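PDB 4OVK: periplasmic binding protein from Veillonella parvula, which probably binds a small solute outside the cytoplasmic membrane and delivers it to an ABC importer. Local coordinates for residues Y166-L175 / Q297-I305. Numbering follows the deposited sequence.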
# COMPACT_ATOMS: atom_id res chain seq x y z
N TYR A 166 10.26 -1.82 16.31
CA TYR A 166 11.63 -1.53 15.87
C TYR A 166 11.81 -0.04 15.55
O TYR A 166 12.75 0.60 16.02
CB TYR A 166 12.00 -2.40 14.67
CG TYR A 166 13.26 -1.99 13.94
CD1 TYR A 166 14.51 -2.42 14.38
CD2 TYR A 166 13.21 -1.16 12.83
CE1 TYR A 166 15.67 -2.05 13.71
CE2 TYR A 166 14.36 -0.78 12.16
CZ TYR A 166 15.59 -1.22 12.62
OH TYR A 166 16.75 -0.86 11.98
N PHE A 167 10.91 0.52 14.76
CA PHE A 167 10.99 1.95 14.43
C PHE A 167 10.74 2.86 15.64
O PHE A 167 11.36 3.91 15.74
CB PHE A 167 10.10 2.29 13.23
CG PHE A 167 10.68 1.85 11.91
CD1 PHE A 167 11.66 2.62 11.29
CD2 PHE A 167 10.29 0.66 11.32
CE1 PHE A 167 12.22 2.21 10.10
CE2 PHE A 167 10.86 0.25 10.13
CZ PHE A 167 11.83 1.02 9.51
N LYS A 168 9.86 2.47 16.56
CA LYS A 168 9.68 3.29 17.77
C LYS A 168 10.95 3.30 18.60
O LYS A 168 11.30 4.33 19.18
CB LYS A 168 8.51 2.80 18.64
CG LYS A 168 7.14 2.86 17.98
CD LYS A 168 6.63 4.29 17.80
CE LYS A 168 5.89 4.78 19.03
NZ LYS A 168 5.56 6.22 18.95
N GLN A 169 11.65 2.17 18.64
CA GLN A 169 12.81 2.04 19.51
C GLN A 169 13.95 2.84 18.90
O GLN A 169 14.65 3.54 19.59
CB GLN A 169 13.20 0.58 19.71
CG GLN A 169 14.18 0.32 20.85
CD GLN A 169 15.63 0.58 20.47
OE1 GLN A 169 16.04 0.39 19.32
NE2 GLN A 169 16.42 1.02 21.45
N LYS A 170 14.12 2.74 17.58
CA LYS A 170 15.14 3.55 16.91
C LYS A 170 14.88 5.04 17.12
O LYS A 170 15.82 5.83 17.23
CB LYS A 170 15.22 3.22 15.42
CG LYS A 170 15.78 1.84 15.13
CD LYS A 170 17.26 1.74 15.45
CE LYS A 170 17.79 0.35 15.12
NZ LYS A 170 19.25 0.26 15.33
N ASN A 171 13.61 5.43 17.17
CA ASN A 171 13.22 6.80 17.51
C ASN A 171 13.95 7.87 16.68
O ASN A 171 14.43 8.87 17.22
CB ASN A 171 13.44 7.04 19.01
CG ASN A 171 12.69 8.25 19.53
OD1 ASN A 171 11.69 8.68 18.95
ND2 ASN A 171 13.17 8.81 20.62
N ALA A 172 13.99 7.66 15.36
CA ALA A 172 14.71 8.55 14.44
C ALA A 172 14.10 9.95 14.37
O ALA A 172 14.77 10.88 13.96
CB ALA A 172 14.77 7.93 13.05
N SER A 173 12.84 10.10 14.76
CA SER A 173 12.20 11.42 14.72
C SER A 173 12.83 12.38 15.72
O SER A 173 12.66 13.59 15.60
CB SER A 173 10.70 11.32 14.97
OG SER A 173 10.46 10.74 16.23
N ALA A 174 13.55 11.83 16.69
CA ALA A 174 14.19 12.63 17.72
C ALA A 174 15.57 13.16 17.29
O ALA A 174 16.15 14.00 17.98
CB ALA A 174 14.32 11.82 19.00
N LEU A 175 16.10 12.69 16.16
CA LEU A 175 17.43 13.10 15.73
C LEU A 175 17.45 14.57 15.31
O LEU A 175 16.46 15.11 14.82
CB LEU A 175 17.93 12.24 14.56
CG LEU A 175 18.19 10.75 14.84
CD1 LEU A 175 18.35 9.98 13.53
CD2 LEU A 175 19.40 10.56 15.75
N GLN A 297 18.04 7.92 6.97
CA GLN A 297 18.99 7.80 8.08
C GLN A 297 19.72 6.46 8.04
O GLN A 297 19.52 5.62 8.91
CB GLN A 297 18.27 7.92 9.43
CG GLN A 297 17.58 9.25 9.66
CD GLN A 297 18.53 10.40 9.92
OE1 GLN A 297 19.75 10.24 10.04
NE2 GLN A 297 17.96 11.59 10.03
N PRO A 298 20.56 6.25 7.02
CA PRO A 298 21.23 4.96 6.89
C PRO A 298 22.12 4.56 8.07
O PRO A 298 22.29 3.37 8.32
CB PRO A 298 22.08 5.13 5.61
CG PRO A 298 22.26 6.60 5.47
CD PRO A 298 20.98 7.20 5.97
N ASP A 299 22.69 5.54 8.78
CA ASP A 299 23.54 5.25 9.93
C ASP A 299 22.75 4.70 11.12
O ASP A 299 23.29 3.94 11.92
CB ASP A 299 24.36 6.49 10.34
CG ASP A 299 25.45 6.85 9.32
OD1 ASP A 299 25.69 6.06 8.38
OD2 ASP A 299 26.09 7.92 9.47
N THR A 300 21.48 5.08 11.22
CA THR A 300 20.56 4.57 12.23
C THR A 300 20.01 3.19 11.83
O THR A 300 20.00 2.24 12.62
CB THR A 300 19.40 5.57 12.43
OG1 THR A 300 19.91 6.81 12.95
CG2 THR A 300 18.34 5.01 13.39
N PHE A 301 19.56 3.09 10.58
CA PHE A 301 18.89 1.88 10.10
C PHE A 301 19.89 0.97 9.39
O PHE A 301 19.78 0.69 8.20
CB PHE A 301 17.72 2.29 9.22
CG PHE A 301 16.68 3.10 9.95
CD1 PHE A 301 15.92 2.53 10.97
CD2 PHE A 301 16.48 4.45 9.67
CE1 PHE A 301 14.97 3.26 11.65
CE2 PHE A 301 15.54 5.19 10.36
CZ PHE A 301 14.79 4.60 11.35
N ASN A 302 20.88 0.50 10.15
CA ASN A 302 22.02 -0.22 9.58
C ASN A 302 22.12 -1.66 10.02
O ASN A 302 23.19 -2.27 9.93
CB ASN A 302 23.32 0.50 9.97
CG ASN A 302 23.54 0.53 11.47
OD1 ASN A 302 22.67 0.12 12.25
ND2 ASN A 302 24.70 1.00 11.89
N ASP A 303 21.02 -2.22 10.51
CA ASP A 303 21.04 -3.55 11.11
C ASP A 303 20.05 -4.51 10.44
O ASP A 303 19.61 -5.50 11.05
CB ASP A 303 20.82 -3.46 12.62
CG ASP A 303 19.61 -2.62 12.99
OD1 ASP A 303 18.83 -2.25 12.10
OD2 ASP A 303 19.46 -2.32 14.19
N TYR A 304 19.72 -4.21 9.19
CA TYR A 304 18.96 -5.11 8.32
C TYR A 304 19.40 -4.94 6.87
O TYR A 304 19.99 -3.92 6.49
CB TYR A 304 17.45 -4.86 8.43
CG TYR A 304 17.01 -3.47 8.07
CD1 TYR A 304 16.76 -3.11 6.75
CD2 TYR A 304 16.82 -2.50 9.06
CE1 TYR A 304 16.36 -1.82 6.42
CE2 TYR A 304 16.40 -1.22 8.73
CZ TYR A 304 16.17 -0.88 7.41
OH TYR A 304 15.75 0.39 7.10
N ILE A 305 19.14 -5.98 6.09
CA ILE A 305 19.36 -5.97 4.65
C ILE A 305 18.00 -6.10 3.98
O ILE A 305 17.35 -7.15 4.07
CB ILE A 305 20.29 -7.11 4.22
CG1 ILE A 305 21.65 -7.02 4.95
CG2 ILE A 305 20.49 -7.11 2.71
CD1 ILE A 305 22.50 -8.26 4.78
O HOH W 1 21.05 2.34 15.22
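Tyr166 OH lies at the edge of the Phe301 ring, in plane, and Thr300 CG2 sits over the centre of one face of that ring; the Tyr304 ring meets the same hydroxyl at its own edge, Tyr166 OH being 3.3 Å from Tyr304 CE2. On one face of the Tyr166 ring lies Lys170 CG, offset toward the rim, while Asp303 OD2 sits at the edge. Phe167 meets Phe301 obliquely, ring planes 45° apart, with Phe167 CE1 3.3 Å from Phe301 CE1. Ala172 CB touches Phe301 CZ at 3.7 Å. The Tyr166 side chain, its CG turned opposite the backbone N (chi1 168°), reaches out from the helix and gives a short 2.5 Å hydrogen bond from OH to the syn lone pair of Asp303 OD1. Lys170 NZ reaches Asp303 OD2 in a 2.8 Å salt bridge from above the carboxylate plane, so both oxygens are held. A water links Lys170 NZ to Thr300 O, beside a weak direct bond. Helix 150-170 is the long helix linking the two lobes, as in cluster A substrate-binding proteins of ABC importers, and the contact fastens its C-terminal end to the loop between helices 285-296 and 306-318, where Phe301 centres an inverse gamma turn. A leucine in place of Tyr166 would probably leave Asp303 OD1 without its hydroxyl donor and a gap beside the rings of Phe301 and Tyr304. Tyr304 OH hydrogen-bonds to Lys290 O on helix 285-296, which helps fix the ring whose edge meets Tyr166. Past the helix end, Leu175 CD1 rests 3.6 Å from Gln297 CD and equally near Thr300 OG1, while Gln297 NE2 hydrogen-bonds to Gly206 O.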